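Local structure of uncharacterized protein (Bordetella bronchiseptica, 4XG0) at residues V401-G406 against Q410-R415; A275-A280 against A317-A322; P258-V263 against R345-H350; A376-V381 against R421-T426; A365-L370 against G388-G393. The protein probably acts as an ATP-dependent kinase in the catabolism of acid sugars, pairing a sugar-binding N-terminal domain with a nucleotide-binding C-terminal one. All blocks are in the same frame, centred on the assembly; numbering follows the deposited sequence.

Contact 1: V401-G406 against Q410-R415. With SO4 (sulfate ion), chain E.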
# COMPACT_ATOMS: atom_id res chain seq x y z
N VAL A 401 11.06 1.05 13.00
CA VAL A 401 10.49 2.34 13.27
C VAL A 401 10.74 2.62 14.74
O VAL A 401 10.54 1.75 15.59
CB VAL A 401 8.95 2.34 13.04
CG1 VAL A 401 8.29 3.59 13.63
CG2 VAL A 401 8.61 2.19 11.57
N THR A 402 11.19 3.82 15.03
CA THR A 402 11.38 4.20 16.41
C THR A 402 10.55 5.45 16.71
O THR A 402 10.21 6.26 15.82
CB THR A 402 12.88 4.42 16.70
OG1 THR A 402 13.43 5.25 15.68
CG2 THR A 402 13.62 3.08 16.68
N LYS A 403 10.22 5.62 17.98
CA LYS A 403 9.35 6.73 18.37
C LYS A 403 9.53 7.03 19.84
O LYS A 403 9.66 6.12 20.65
CB LYS A 403 7.88 6.37 18.11
CG LYS A 403 6.89 7.47 18.41
CD LYS A 403 5.43 7.02 18.20
CE LYS A 403 4.92 6.14 19.36
NZ LYS A 403 4.82 6.92 20.65
N ALA A 404 9.51 8.31 20.18
CA ALA A 404 9.54 8.67 21.58
C ALA A 404 8.20 8.27 22.22
O ALA A 404 7.16 8.26 21.55
CB ALA A 404 9.81 10.12 21.75
N GLY A 405 8.25 7.93 23.50
CA GLY A 405 7.13 7.33 24.19
C GLY A 405 5.93 8.24 24.24
O GLY A 405 4.80 7.77 24.13
N GLY A 406 6.16 9.54 24.41
CA GLY A 406 5.07 10.48 24.57
C GLY A 406 4.51 11.01 23.26
O GLY A 406 3.55 11.79 23.27
N GLN A 410 -3.22 8.54 18.87
CA GLN A 410 -3.60 7.21 19.35
C GLN A 410 -3.31 6.06 18.37
O GLN A 410 -2.93 4.97 18.79
CB GLN A 410 -5.09 7.21 19.70
CG GLN A 410 -5.62 5.83 19.94
CD GLN A 410 -7.06 5.82 20.35
OE1 GLN A 410 -7.38 6.09 21.52
NE2 GLN A 410 -7.96 5.52 19.40
N ASP A 411 -3.53 6.31 17.07
CA ASP A 411 -3.37 5.26 16.04
C ASP A 411 -1.94 5.13 15.51
O ASP A 411 -1.71 4.37 14.57
CB ASP A 411 -4.34 5.49 14.86
CG ASP A 411 -3.98 6.71 14.02
OD1 ASP A 411 -3.08 7.47 14.44
OD2 ASP A 411 -4.67 6.95 12.98
N VAL A 412 -0.97 5.77 16.15
CA VAL A 412 0.37 5.86 15.55
C VAL A 412 1.10 4.52 15.46
O VAL A 412 1.86 4.31 14.51
CB VAL A 412 1.27 6.90 16.23
CG1 VAL A 412 1.71 6.44 17.60
CG2 VAL A 412 2.49 7.17 15.34
N LEU A 413 0.87 3.58 16.38
CA LEU A 413 1.57 2.29 16.28
C LEU A 413 0.92 1.42 15.20
O LEU A 413 1.60 0.65 14.51
CB LEU A 413 1.63 1.56 17.61
CG LEU A 413 2.36 2.29 18.74
CD1 LEU A 413 2.20 1.53 20.06
CD2 LEU A 413 3.81 2.46 18.43
N ILE A 414 -0.40 1.55 15.05
CA ILE A 414 -1.12 0.88 13.98
C ILE A 414 -0.56 1.38 12.64
O ILE A 414 -0.19 0.58 11.74
CB ILE A 414 -2.63 1.16 14.07
CG1 ILE A 414 -3.18 0.50 15.33
CG2 ILE A 414 -3.35 0.65 12.85
CD1 ILE A 414 -4.57 0.99 15.70
N ARG A 415 -0.48 2.68 12.52
CA ARG A 415 0.07 3.30 11.31
C ARG A 415 1.52 2.86 11.04
O ARG A 415 1.88 2.66 9.89
CB ARG A 415 -0.01 4.82 11.39
CG ARG A 415 -1.45 5.37 11.34
CD ARG A 415 -1.45 6.92 11.36
NE ARG A 415 -0.78 7.50 10.19
CZ ARG A 415 -0.34 8.75 10.09
NH1 ARG A 415 -0.48 9.60 11.10
NH2 ARG A 415 0.25 9.17 8.96
S SO4 E . 0.21 13.01 9.23
O1 SO4 E . -1.05 12.63 8.57
O2 SO4 E . 1.29 12.16 8.73
O3 SO4 E . 0.52 14.42 8.96
O4 SO4 E . 0.09 12.81 10.68
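Lys403 lays the far end of its aliphatic chain against Val412, the two side chains meeting tip to tip: its CE lies 3.7 Å from Val412 CG1. Its CD also touches both methyls of the valine, CG1 the nearer. Leu413 comes in from another quarter, crossing the lysine at about a right angle, and its CD2 reaches Lys403 CE at 4.0 Å. The lysine starts out straight, with CG anti to its backbone N (chi1 -177°), then bends at chi3 and again at chi4. That double bend returns the ammonium group to its own strand end, where Lys403 NZ donates to Ala404 O at 2.8 Å, from 23° outside the carbonyl plane. Phe407 O and Gln273 OE1 are its other acceptors, so three bonds grip a buried nitrogen.

Further along the helix, Arg415 faces a different way. It holds a sulfate, probably from the crystallisation liquor, with two prongs: Arg415 NH2 to SO4 O2 at 3.2 Å, straight and in plane, and Arg415 NH1 to SO4 O4 at 3.3 Å. Thr382 OG1 also binds the ion.

The contact closes the short connection between strand 399-403 and helix 412-421 of the C-terminal domain. Its lysine has two roles: the methylenes complete an apolar patch, while the charge, held by three oxygens, probably stays protonated and ties the loop after the strand to helix 268-279.

Contact 2: A275-A280 against A317-A322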
# COMPACT_ATOMS: atom_id res chain seq x y z
N ALA A 275 -3.01 0.24 23.61
CA ALA A 275 -4.41 -0.19 23.74
C ALA A 275 -5.09 -0.20 22.38
O ALA A 275 -5.79 -1.14 22.04
CB ALA A 275 -5.15 0.70 24.70
N ALA A 276 -4.86 0.85 21.58
CA ALA A 276 -5.47 0.93 20.25
C ALA A 276 -4.99 -0.18 19.31
O ALA A 276 -5.80 -0.75 18.57
CB ALA A 276 -5.21 2.30 19.63
N LEU A 277 -3.69 -0.48 19.34
CA LEU A 277 -3.13 -1.54 18.51
C LEU A 277 -3.69 -2.89 18.95
O LEU A 277 -4.04 -3.73 18.11
CB LEU A 277 -1.62 -1.53 18.56
CG LEU A 277 -0.91 -2.63 17.77
CD1 LEU A 277 -1.32 -2.57 16.32
CD2 LEU A 277 0.57 -2.49 17.93
N GLN A 278 -3.83 -3.09 20.25
CA GLN A 278 -4.47 -4.31 20.75
C GLN A 278 -5.93 -4.39 20.25
O GLN A 278 -6.35 -5.44 19.75
CB GLN A 278 -4.41 -4.38 22.28
CG GLN A 278 -4.73 -5.76 22.82
CD GLN A 278 -4.37 -5.93 24.28
OE1 GLN A 278 -3.86 -5.01 24.93
NE2 GLN A 278 -4.62 -7.13 24.81
N GLN A 279 -6.67 -3.29 20.39
CA GLN A 279 -8.07 -3.16 19.91
C GLN A 279 -8.16 -3.60 18.45
O GLN A 279 -9.14 -4.21 18.04
CB GLN A 279 -8.53 -1.70 19.94
CG GLN A 279 -9.35 -1.21 21.12
CD GLN A 279 -10.19 0.04 20.75
OE1 GLN A 279 -9.93 0.75 19.76
NE2 GLN A 279 -11.22 0.28 21.54
N ALA A 280 -7.15 -3.23 17.66
CA ALA A 280 -7.11 -3.48 16.22
C ALA A 280 -6.70 -4.92 15.88
O ALA A 280 -6.63 -5.26 14.70
CB ALA A 280 -6.18 -2.47 15.53
N ALA A 317 0.28 -8.33 13.40
CA ALA A 317 1.16 -7.68 14.34
C ALA A 317 1.19 -8.41 15.67
O ALA A 317 0.18 -8.96 16.10
CB ALA A 317 0.71 -6.24 14.56
N LEU A 318 2.36 -8.44 16.29
CA LEU A 318 2.53 -8.93 17.66
C LEU A 318 2.99 -7.74 18.51
O LEU A 318 3.79 -6.95 18.03
CB LEU A 318 3.59 -10.03 17.70
CG LEU A 318 3.30 -11.26 16.83
CD1 LEU A 318 4.52 -12.15 16.73
CD2 LEU A 318 2.14 -12.02 17.37
N MET A 319 2.49 -7.61 19.74
CA MET A 319 2.92 -6.54 20.62
C MET A 319 3.43 -7.06 21.96
O MET A 319 2.79 -7.89 22.59
CB MET A 319 1.81 -5.51 20.86
CG MET A 319 2.23 -4.32 21.70
SD MET A 319 0.95 -3.03 21.75
CE MET A 319 -0.28 -3.88 22.72
N LEU A 320 4.61 -6.59 22.37
CA LEU A 320 5.11 -6.79 23.73
C LEU A 320 4.94 -5.51 24.51
O LEU A 320 5.50 -4.47 24.15
CB LEU A 320 6.58 -7.21 23.73
CG LEU A 320 7.00 -8.14 22.60
CD1 LEU A 320 8.48 -8.50 22.75
CD2 LEU A 320 6.17 -9.40 22.61
N LEU A 321 4.16 -5.58 25.58
CA LEU A 321 3.81 -4.43 26.39
C LEU A 321 4.49 -4.48 27.77
O LEU A 321 4.27 -5.40 28.56
CB LEU A 321 2.30 -4.38 26.55
CG LEU A 321 1.73 -3.15 27.29
CD1 LEU A 321 2.23 -1.88 26.62
CD2 LEU A 321 0.20 -3.23 27.33
N ALA A 322 5.30 -3.46 28.08
CA ALA A 322 6.03 -3.41 29.35
C ALA A 322 5.10 -3.13 30.50
O ALA A 322 4.21 -2.31 30.38
CB ALA A 322 7.08 -2.34 29.31
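Leu277 and Met319 join a helix to the sheet it covers in the alpha/beta layered C-terminal domain, where helix 268-279 packs on strand 317-321. The tight part lies on the inner side of the helix. Here Leu277 CD2 reaches Met319 SD at 3.9 Å, and the two side chains slide past each other in opposite directions, leucine running toward the sheet and methionine toward the helix. Met319 gets across because chi1 and chi2 both lie near 180°, which sends the chain straight at the helix; only the last torsion, chi3 at 69°, turns the methyl aside. The contact is purely apolar, with thioether against isopropyl.

Around this pair the sheet closes in. Leu277 also rests on Val261 and Met319 on Val263, both from neighbouring strand 259-263, while Thr284 of strand 283-285 touches Met319 from the other neighbouring strand. Leu318 and Leu320 point to the other face of the sheet, where Leu320 meets helix 334-349.

The looser part is toward solvent. Gln278 is exposed, and its chain runs on extended beyond CG; its CB makes the nearest approach to Met319, and the amide makes no hydrogen bond to the strand segment. Ala317, at the start of the strand, turns its methyl toward the helix, but Ala317 CB stays 4.5 Å from Leu277 CD1. On this outer side the nearest approach is that of the methyl carbon Met319 CE to Gln278 CB, 4.2 Å.

Contact 3: P258-V263 against R345-H350; sequences PVLVVV and RLVLAH
Leu260 is the hub on which helix 334-349 rests against strand 259-263, a central parallel strand of the C-terminal alpha/beta sheet. This helix covers the face opposite the one that carries helix 412-421: Val259 and Val263, alternating with Leu260 along the strand, touch the latter helix instead.

The apolar contacts come first. Leu260 divides its two methyls between consecutive helix residues. Its CD2 meets Val347 CG2 at 3.9 Å, and its CD1 meets Leu346 CD2 at 4.2 Å. Both helix side chains cross the leucine obliquely. A chi1 of -179° stands the fork out from the sheet and carries both methyls up to the helix. Leu318 and Leu320 of adjoining strand 317-321 also pack on Leu260, and Val347 reaches across to Val355 of strand 354-358, so the helix sits over several strands at once.

The second kind is a proline-to-imidazole contact. Pro258, just before the strand, and His350, near the C-terminal end of the helix, approach from opposite directions. It is a van der Waals contact on the exposed margin of the interface, whereas the leucine and valine methyls are buried.

His350 is tied to the preceding turn through its backbone, His350 N donating to Leu346 O at 2.9 Å. The imidazole itself meets the pyrrolidine obliquely, and the nearest approach of the two rings is Pro258 CD to His350 NE2, 3.8 Å.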
# COMPACT_ATOMS: atom_id res chain seq x y z
N PRO A 258 4.98 -11.28 10.88
CA PRO A 258 4.31 -10.19 11.59
C PRO A 258 5.24 -9.03 11.83
O PRO A 258 6.45 -9.20 11.85
CB PRO A 258 3.96 -10.84 12.92
CG PRO A 258 5.10 -11.75 13.17
CD PRO A 258 5.44 -12.32 11.81
N VAL A 259 4.67 -7.84 11.96
CA VAL A 259 5.38 -6.72 12.52
C VAL A 259 5.36 -6.88 14.03
O VAL A 259 4.31 -7.12 14.63
CB VAL A 259 4.72 -5.36 12.13
CG1 VAL A 259 5.34 -4.25 12.93
CG2 VAL A 259 4.93 -5.09 10.68
N LEU A 260 6.54 -6.79 14.65
CA LEU A 260 6.65 -6.86 16.09
C LEU A 260 6.71 -5.44 16.67
O LEU A 260 7.56 -4.66 16.28
CB LEU A 260 7.96 -7.59 16.45
CG LEU A 260 8.21 -7.76 17.93
CD1 LEU A 260 7.09 -8.57 18.59
CD2 LEU A 260 9.55 -8.45 18.15
N VAL A 261 5.82 -5.12 17.61
CA VAL A 261 5.79 -3.83 18.26
C VAL A 261 6.16 -3.94 19.74
O VAL A 261 5.56 -4.72 20.48
CB VAL A 261 4.41 -3.19 18.10
CG1 VAL A 261 4.38 -1.81 18.73
CG2 VAL A 261 4.01 -3.17 16.65
N VAL A 262 7.17 -3.17 20.17
CA VAL A 262 7.68 -3.26 21.52
C VAL A 262 7.42 -1.92 22.18
O VAL A 262 7.87 -0.87 21.69
CB VAL A 262 9.17 -3.60 21.53
CG1 VAL A 262 9.63 -3.72 22.95
CG2 VAL A 262 9.40 -4.88 20.77
N VAL A 263 6.64 -1.97 23.25
CA VAL A 263 6.23 -0.77 23.96
C VAL A 263 6.73 -0.84 25.39
O VAL A 263 6.20 -1.59 26.20
CB VAL A 263 4.69 -0.63 23.99
CG1 VAL A 263 4.27 0.70 24.64
CG2 VAL A 263 4.14 -0.76 22.60
N ARG A 345 15.22 -12.14 20.37
CA ARG A 345 15.13 -13.59 20.25
C ARG A 345 14.02 -13.99 19.27
O ARG A 345 14.19 -14.91 18.45
CB ARG A 345 14.94 -14.23 21.61
CG ARG A 345 16.21 -14.40 22.41
CD ARG A 345 15.97 -14.79 23.87
NE ARG A 345 15.09 -15.95 24.03
CZ ARG A 345 14.63 -16.38 25.20
NH1 ARG A 345 14.97 -15.75 26.29
NH2 ARG A 345 13.83 -17.44 25.28
N LEU A 346 12.89 -13.30 19.36
CA LEU A 346 11.74 -13.61 18.50
C LEU A 346 11.96 -13.30 17.02
O LEU A 346 11.62 -14.10 16.13
CB LEU A 346 10.54 -12.81 19.00
CG LEU A 346 9.24 -13.18 18.31
CD1 LEU A 346 9.05 -14.64 18.25
CD2 LEU A 346 8.12 -12.56 19.10
N VAL A 347 12.51 -12.12 16.75
CA VAL A 347 12.89 -11.75 15.40
C VAL A 347 13.84 -12.76 14.77
O VAL A 347 13.71 -13.13 13.60
CB VAL A 347 13.55 -10.38 15.39
CG1 VAL A 347 14.21 -10.12 14.06
CG2 VAL A 347 12.53 -9.29 15.75
N LEU A 348 14.81 -13.24 15.52
CA LEU A 348 15.76 -14.17 14.91
C LEU A 348 15.18 -15.57 14.76
O LEU A 348 15.41 -16.27 13.76
CB LEU A 348 17.05 -14.20 15.72
CG LEU A 348 17.80 -12.88 15.72
CD1 LEU A 348 19.07 -12.95 16.61
CD2 LEU A 348 18.14 -12.48 14.29
N ALA A 349 14.40 -15.98 15.74
CA ALA A 349 13.95 -17.37 15.71
C ALA A 349 12.78 -17.58 14.72
O ALA A 349 12.75 -18.59 14.00
CB ALA A 349 13.60 -17.83 17.12
N HIS A 350 11.84 -16.65 14.70
CA HIS A 350 10.55 -16.80 14.02
C HIS A 350 10.48 -15.91 12.77
O HIS A 350 9.81 -16.23 11.80
CB HIS A 350 9.43 -16.44 15.01
CG HIS A 350 8.08 -16.28 14.39
ND1 HIS A 350 7.32 -17.35 13.96
CD2 HIS A 350 7.32 -15.17 14.15
CE1 HIS A 350 6.17 -16.91 13.46
NE2 HIS A 350 6.15 -15.60 13.57

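Contact 4: A376-V381 against R421-T426; sequences ALVDEV and RERRFT
A classic beta bulge in edge strand 374-380, where Val378 and Asp379 both face Leu387 of the adjacent strand, gives Arg423 of the C-terminal tail its seat. Both bulge residues direct their side chains toward the tail. Arg423 leaves its backbone with CG opposite the N (chi1 172°) and bends at chi3 (-68°), which lays the guanidinium beside the bulge. Val378 and Arg423 slide past each other in opposite directions, Val378 CG1 lying alongside from Arg423 CD at 3.6 Å to Arg423 NH2 at 3.4 Å. Asp379 crosses at about a right angle, its CB over one face of the guanidinium and 3.6 Å from Arg423 NH1.

The carboxylate is close without being aimed. Its plane is only 22° from that of the guanidinium, but Asp379 OD2 stands 3.9 Å from Arg423 NH1 and well out of the guanidinium plane, a long salt bridge of charges alone. The same oxygen accepts Glu380 N at 2.9 Å. Nearer its root, Arg423 CG sits 3.7 Å above one face of the Phe425 ring, offset toward the rim.

Arg423 NH1 bonds weakly to Arg47 O and Arg424 forms a salt bridge with Glu72, both in the sugar-binding N-terminal domain, so the tail touches both domains.

This surface contact probably depends more on van der Waals packing of Asp379 CB and Val378 CG1 on the guanidinium than on a directed ion pair.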
# COMPACT_ATOMS: atom_id res chain seq x y z
N ALA A 376 19.64 2.58 8.81
CA ALA A 376 19.77 3.28 7.55
C ALA A 376 18.40 3.83 7.19
O ALA A 376 17.45 3.08 7.00
CB ALA A 376 20.29 2.33 6.46
N LEU A 377 18.28 5.14 7.09
CA LEU A 377 16.97 5.74 6.97
C LEU A 377 16.40 5.60 5.58
O LEU A 377 17.10 5.71 4.57
CB LEU A 377 17.00 7.22 7.34
CG LEU A 377 16.80 7.56 8.81
CD1 LEU A 377 16.61 9.04 8.96
CD2 LEU A 377 15.59 6.81 9.40
N VAL A 378 15.09 5.43 5.55
CA VAL A 378 14.37 5.22 4.33
C VAL A 378 13.35 6.31 4.14
O VAL A 378 13.31 6.95 3.10
CB VAL A 378 13.72 3.85 4.38
CG1 VAL A 378 12.80 3.65 3.26
CG2 VAL A 378 14.84 2.80 4.37
N ASP A 379 12.55 6.53 5.18
CA ASP A 379 11.50 7.53 5.16
C ASP A 379 10.87 7.68 6.55
O ASP A 379 11.54 7.48 7.56
CB ASP A 379 10.44 7.12 4.15
CG ASP A 379 9.69 8.31 3.62
OD1 ASP A 379 10.30 9.11 2.85
OD2 ASP A 379 8.50 8.43 3.98
N GLU A 380 9.60 8.02 6.63
CA GLU A 380 8.98 8.11 7.95
C GLU A 380 7.51 7.76 7.93
O GLU A 380 6.85 7.86 6.89
CB GLU A 380 9.14 9.51 8.49
CG GLU A 380 8.40 10.52 7.68
CD GLU A 380 8.70 11.93 8.12
OE1 GLU A 380 9.72 12.11 8.82
OE2 GLU A 380 7.91 12.83 7.76
N VAL A 381 6.99 7.36 9.09
CA VAL A 381 5.56 7.08 9.23
C VAL A 381 4.85 8.43 9.27
O VAL A 381 3.82 8.66 8.60
CB VAL A 381 5.27 6.26 10.50
CG1 VAL A 381 3.81 5.84 10.57
CG2 VAL A 381 6.13 5.02 10.58
N ARG A 421 4.68 -2.67 6.45
CA ARG A 421 4.14 -3.67 5.55
C ARG A 421 4.00 -3.10 4.15
O ARG A 421 4.25 -3.77 3.17
CB ARG A 421 2.77 -4.11 6.02
CG ARG A 421 2.81 -4.78 7.33
CD ARG A 421 1.57 -5.58 7.62
NE ARG A 421 2.03 -6.66 8.46
CZ ARG A 421 2.55 -7.79 8.00
NH1 ARG A 421 2.60 -8.03 6.69
NH2 ARG A 421 2.99 -8.69 8.84
N GLU A 422 3.59 -1.83 4.07
CA GLU A 422 3.21 -1.22 2.81
C GLU A 422 4.33 -0.51 2.07
O GLU A 422 4.09 0.27 1.17
CB GLU A 422 2.05 -0.28 3.05
CG GLU A 422 0.81 -1.06 3.46
CD GLU A 422 -0.43 -0.19 3.55
OE1 GLU A 422 -0.31 1.05 3.70
OE2 GLU A 422 -1.51 -0.80 3.50
N ARG A 423 5.57 -0.76 2.50
CA ARG A 423 6.74 -0.28 1.80
C ARG A 423 7.44 -1.45 1.16
O ARG A 423 7.55 -2.51 1.76
CB ARG A 423 7.69 0.41 2.77
CG ARG A 423 9.02 0.77 2.17
CD ARG A 423 9.72 1.85 2.94
NE ARG A 423 8.99 3.11 2.80
CZ ARG A 423 9.25 4.02 1.87
NH1 ARG A 423 8.51 5.12 1.83
NH2 ARG A 423 10.23 3.86 1.00
N ARG A 424 7.91 -1.23 -0.06
CA ARG A 424 8.73 -2.18 -0.78
C ARG A 424 10.17 -1.94 -0.34
O ARG A 424 10.69 -0.82 -0.45
CB ARG A 424 8.60 -1.97 -2.27
CG ARG A 424 9.41 -2.98 -3.07
CD ARG A 424 8.87 -4.39 -2.84
NE ARG A 424 9.58 -5.34 -3.71
CZ ARG A 424 10.07 -6.51 -3.31
NH1 ARG A 424 9.98 -6.91 -2.05
NH2 ARG A 424 10.70 -7.28 -4.21
N PHE A 425 10.81 -2.99 0.16
CA PHE A 425 12.22 -2.91 0.53
C PHE A 425 13.05 -3.73 -0.46
O PHE A 425 12.64 -4.82 -0.82
CB PHE A 425 12.41 -3.47 1.92
CG PHE A 425 11.78 -2.64 2.98
CD1 PHE A 425 12.47 -1.59 3.54
CD2 PHE A 425 10.50 -2.93 3.43
CE1 PHE A 425 11.89 -0.83 4.55
CE2 PHE A 425 9.89 -2.16 4.41
CZ PHE A 425 10.59 -1.11 4.99
N THR A 426 14.19 -3.21 -0.89
CA THR A 426 15.05 -3.95 -1.83
C THR A 426 16.46 -4.09 -1.28
O THR A 426 16.64 -4.15 -0.07
CB THR A 426 15.09 -3.28 -3.21
OG1 THR A 426 16.22 -3.76 -3.94
CG2 THR A 426 15.17 -1.75 -3.08

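Contact 5: A365-L370 against G388-G393; sequences AVLAAL and GTLTGG
Leu390 spreads its two methyls between two leucines near the end of helix 360-369, Leu367 and Leu370. Its CG lies anti to the carbonyl carbon (chi1 -62°), which brings the fork up from the strand with CD1 and CD2 facing different partners. CD1 meets Leu370 CD1 at 3.7 Å, the two side chains crossing at about a right angle. CD2 nestles against the branch point of Leu367, 3.8 Å from Leu367 CG. Leu367 has a less regular shape: chi1 of -92° falls well away from a staggered value, and although its CB leaves the backbone pointing to one side, the end of the chain swings in to Leu390.

Beyond the leucines the backbones approach. Gly393 CA makes a CA-H...O contact of 3.5 Å with Leu370 O, and one water donates to both Leu370 O and Gly392 O. Gly392 and Gly393 both have positive phi, a backbone shape that suits glycine.

Leu370 also packs on Ala344 and Leu348 of helix 334-349, Leu367 on Ile375 of strand 374-380. The contact therefore seats the end of helix 360-369 between its neighbouring helix and the antiparallel strands 374-380 and 385-391.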
# COMPACT_ATOMS: atom_id res chain seq x y z
N ALA A 365 17.20 -0.64 23.70
CA ALA A 365 17.28 -2.02 24.15
C ALA A 365 17.13 -3.00 23.00
O ALA A 365 17.82 -4.02 22.97
CB ALA A 365 16.23 -2.29 25.19
N VAL A 366 16.22 -2.72 22.08
CA VAL A 366 16.00 -3.61 20.95
C VAL A 366 17.21 -3.62 20.00
O VAL A 366 17.72 -4.66 19.61
CB VAL A 366 14.73 -3.25 20.16
CG1 VAL A 366 14.70 -4.04 18.86
CG2 VAL A 366 13.50 -3.52 20.98
N LEU A 367 17.72 -2.44 19.69
CA LEU A 367 18.88 -2.37 18.84
C LEU A 367 20.10 -2.98 19.51
O LEU A 367 20.92 -3.66 18.87
CB LEU A 367 19.16 -0.94 18.39
CG LEU A 367 18.48 -0.61 17.04
CD1 LEU A 367 16.97 -0.52 17.17
CD2 LEU A 367 19.04 0.68 16.47
N ALA A 368 20.20 -2.81 20.82
CA ALA A 368 21.39 -3.29 21.50
C ALA A 368 21.36 -4.80 21.48
O ALA A 368 22.39 -5.45 21.24
CB ALA A 368 21.46 -2.77 22.91
N ALA A 369 20.18 -5.37 21.70
CA ALA A 369 20.01 -6.83 21.76
C ALA A 369 20.27 -7.48 20.42
O ALA A 369 20.74 -8.61 20.36
CB ALA A 369 18.67 -7.21 22.25
N LEU A 370 19.93 -6.78 19.35
CA LEU A 370 20.22 -7.26 18.00
C LEU A 370 21.60 -6.85 17.48
O LEU A 370 21.97 -7.17 16.36
CB LEU A 370 19.14 -6.79 17.04
CG LEU A 370 17.75 -7.41 17.20
CD1 LEU A 370 16.74 -6.65 16.38
CD2 LEU A 370 17.81 -8.86 16.72
N GLY A 388 13.38 2.98 8.80
CA GLY A 388 14.65 2.65 8.19
C GLY A 388 14.86 1.16 8.27
O GLY A 388 13.92 0.41 8.53
N THR A 389 16.09 0.73 7.99
CA THR A 389 16.47 -0.65 8.18
C THR A 389 17.69 -0.76 9.12
O THR A 389 18.57 0.09 9.09
CB THR A 389 16.81 -1.29 6.85
OG1 THR A 389 17.79 -0.53 6.14
CG2 THR A 389 15.54 -1.35 5.99
N LEU A 390 17.74 -1.82 9.90
CA LEU A 390 18.88 -2.02 10.79
C LEU A 390 20.18 -2.14 10.02
O LEU A 390 20.29 -2.81 8.99
CB LEU A 390 18.74 -3.23 11.71
CG LEU A 390 17.56 -3.19 12.67
CD1 LEU A 390 17.43 -4.46 13.49
CD2 LEU A 390 17.66 -1.97 13.58
N THR A 391 21.21 -1.49 10.56
CA THR A 391 22.55 -1.73 10.06
C THR A 391 23.37 -2.43 11.10
O THR A 391 23.28 -2.11 12.30
CB THR A 391 23.25 -0.44 9.64
OG1 THR A 391 23.60 0.32 10.80
CG2 THR A 391 22.34 0.39 8.79
N GLY A 392 24.17 -3.39 10.64
CA GLY A 392 25.01 -4.18 11.53
C GLY A 392 24.23 -5.25 12.26
O GLY A 392 23.01 -5.28 12.29
N GLY A 393 24.97 -6.18 12.85
CA GLY A 393 24.38 -7.13 13.76
C GLY A 393 23.62 -8.24 13.08
O GLY A 393 23.62 -8.37 11.85
O HOH W 1 20.97 -6.36 13.75

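All five contacts draw on the seven-stranded sheet of the C-terminal domain. Contacts 2 and 3 are buried and apolar, and their strands 317-321 and 259-263 are sheet neighbours, joined by a probable hydrogen bond, Leu318 O to Val261 N; the helices of the two lie on opposite faces. Contact 1 is also buried but admits a charged lysine; its helix 412-421 packs beside helix 268-279 of contact 2, Ile414 on Leu277. Contact 5 is partly buried, combines leucine packing with a water bridge, and abuts contact 3 through helix 334-349. Contact 4, on the edge strand paired with contact 5's, is the surface one, where an arginine packs on a valine and an aspartate with only a long, undirected salt bridge.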